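Local coordinates for protein putative pyridoxal phosphate-dependent transferase (Clostridium difficile, PDB 4DQ6) that binds pyridoxal-5'-phosphate and is probably a transferase of the class I and II aminotransferase family, at residues M118-P122 with I140-Q144. Residues are numbered along the deposited sequence; the frame is centred on the assembly and turned at random.
Sequences MIQEP and ISPLQ
Both backbones are extended and run in parallel register, I119 beside I140 (CA–CA 5.1 Å), Q120 beside S141 (4.9 Å) and E121 beside P142 (4.7 Å), though the end-to-end directions of 118–121 and 140–143 differ by 48°. The register rests on two hydrogen bonds two residues apart: S141 N donates to I119 O (2.9 Å, 161° at the hydrogen) and L143 N to E121 O (2.9 Å, 147°). Between them S141 O stands 3.9 Å from E121 N, too long for a hydrogen bond, and makes a CA-H...O contact with Q120 CA at 3.2 Å; E121 N has no partner in the model.

I140, L143 and E121 have the largest areas buried here, 73 to 79 Å² each. The mt side chain of I140 shares a sheet face with I119 (CG1–CG1 4.4 Å), and its CD1 touches E121 OE1 at 3.4 Å. E121, also mt, spends its carboxylate beyond the pair: OE1 accepts from I362 N, OE2 from N128 ND2. L143 (mt) sets CD2 3.7 Å from Q120 CB. One water joins Q120 NE2 (3.1 Å), S141 OG (2.7 Å) and P142 O (3.3 Å); S141 OG (chi1 t) also bonds D157. A second water bridges E121 O (3.0 Å) and L143 O (2.8 Å). A cis peptide bond precedes P122.

The pairing thus carries strand 116–119 and edge strand 137–140 past their ends. With helix 126–133 between them, they form a beta-alpha-beta crossover at the margin of the mixed seven-stranded sheet, the central sheet of a fold-type I PLP enzyme.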
loop_
_atom_site.group_PDB
_atom_site.type_symbol
_atom_site.label_atom_id
_atom_site.label_comp_id
_atom_site.label_asym_id
_atom_site.label_seq_id
_atom_site.Cartn_x
_atom_site.Cartn_y
_atom_site.Cartn_z
ATOM N N MET A 118 -3.324 -6.525 25.209
ATOM C CA MET A 118 -3.976 -7.775 25.464
ATOM C C MET A 118 -4.691 -8.284 24.238
ATOM O O MET A 118 -5.338 -7.491 23.501
ATOM C CB MET A 118 -4.963 -7.630 26.639
ATOM C CG MET A 118 -5.694 -8.891 26.987
ATOM S SD MET A 118 -6.846 -8.842 28.393
ATOM C CE MET A 118 -5.731 -8.827 29.771
ATOM N N ILE A 119 -4.512 -9.591 24.001
ATOM C CA ILE A 119 -5.286 -10.317 22.930
ATOM C C ILE A 119 -5.908 -11.584 23.500
ATOM O O ILE A 119 -5.576 -11.977 24.651
ATOM C CB ILE A 119 -4.442 -10.670 21.681
ATOM C CG1 ILE A 119 -3.433 -11.763 21.969
ATOM C CG2 ILE A 119 -3.810 -9.417 21.028
ATOM C CD1 ILE A 119 -2.663 -12.243 20.734
ATOM N N GLN A 120 -6.857 -12.224 22.812
ATOM C CA GLN A 120 -7.444 -13.509 23.220
ATOM C C GLN A 120 -7.100 -14.604 22.222
ATOM O O GLN A 120 -7.500 -14.535 21.041
ATOM C CB GLN A 120 -8.955 -13.409 23.314
ATOM C CG GLN A 120 -9.480 -12.287 24.189
ATOM C CD GLN A 120 -10.966 -12.068 24.085
ATOM O OE1 GLN A 120 -11.489 -11.714 23.024
ATOM N NE2 GLN A 120 -11.678 -12.269 25.185
ATOM N N GLU A 121 -6.371 -15.598 22.640
ATOM C CA GLU A 121 -5.985 -16.739 21.794
ATOM C C GLU A 121 -6.871 -17.956 22.050
ATOM O O GLU A 121 -7.421 -18.123 23.121
ATOM C CB GLU A 121 -4.521 -17.075 22.072
ATOM C CG GLU A 121 -3.634 -16.007 21.406
ATOM C CD GLU A 121 -2.158 -16.331 21.341
ATOM O OE1 GLU A 121 -1.732 -17.205 22.100
ATOM O OE2 GLU A 121 -1.426 -15.697 20.517
ATOM N N PRO A 122 -7.027 -18.845 21.063
ATOM C CA PRO A 122 -6.334 -18.802 19.763
ATOM C C PRO A 122 -6.906 -17.719 18.878
ATOM O O PRO A 122 -8.151 -17.561 18.820
ATOM C CB PRO A 122 -6.576 -20.198 19.229
ATOM C CG PRO A 122 -7.891 -20.632 19.845
ATOM C CD PRO A 122 -7.904 -19.998 21.238
ATOM N N ILE A 140 -1.780 -12.310 26.981
ATOM C CA ILE A 140 -2.779 -13.184 26.323
ATOM C C ILE A 140 -3.771 -13.635 27.403
ATOM O O ILE A 140 -3.362 -14.192 28.440
ATOM C CB ILE A 140 -2.113 -14.407 25.704
ATOM C CG1 ILE A 140 -0.949 -13.987 24.783
ATOM C CG2 ILE A 140 -3.182 -15.298 25.027
ATOM C CD1 ILE A 140 -0.080 -15.097 24.218
ATOM N N SER A 141 -5.063 -13.368 27.170
ATOM C CA SER A 141 -6.143 -13.945 27.911
ATOM C C SER A 141 -6.834 -15.008 27.098
ATOM O O SER A 141 -7.633 -14.658 26.234
ATOM C CB SER A 141 -7.139 -12.880 28.369
ATOM O OG SER A 141 -8.288 -13.505 28.922
ATOM N N PRO A 142 -6.470 -16.274 27.274
ATOM C CA PRO A 142 -7.025 -17.273 26.328
ATOM C C PRO A 142 -8.547 -17.327 26.425
ATOM O O PRO A 142 -9.144 -17.151 27.487
ATOM C CB PRO A 142 -6.377 -18.572 26.733
ATOM C CG PRO A 142 -5.177 -18.205 27.567
ATOM C CD PRO A 142 -5.488 -16.866 28.193
ATOM N N LEU A 143 -9.195 -17.498 25.280
ATOM C CA LEU A 143 -10.621 -17.857 25.327
ATOM C C LEU A 143 -10.803 -19.118 26.180
ATOM O O LEU A 143 -9.906 -19.947 26.300
ATOM C CB LEU A 143 -11.191 -18.063 23.930
ATOM C CG LEU A 143 -11.125 -16.872 22.988
ATOM C CD1 LEU A 143 -11.661 -17.332 21.637
ATOM C CD2 LEU A 143 -11.907 -15.685 23.461
ATOM N N GLN A 144 -11.970 -19.243 26.811
ATOM C CA GLN A 144 -12.322 -20.450 27.583
ATOM C C GLN A 144 -13.065 -21.385 26.621
ATOM O O GLN A 144 -14.111 -20.998 26.056
ATOM C CB GLN A 144 -13.188 -20.104 28.817
ATOM C CG GLN A 144 -13.714 -21.286 29.634
ATOM C CD GLN A 144 -14.459 -20.816 30.917
ATOM O OE1 GLN A 144 -14.783 -19.636 31.079
ATOM N NE2 GLN A 144 -14.699 -21.751 31.843
HETATM O O HOH W 1 -10.394 -14.110 27.332
HETATM O O HOH W 2 -7.817 -20.676 24.573
#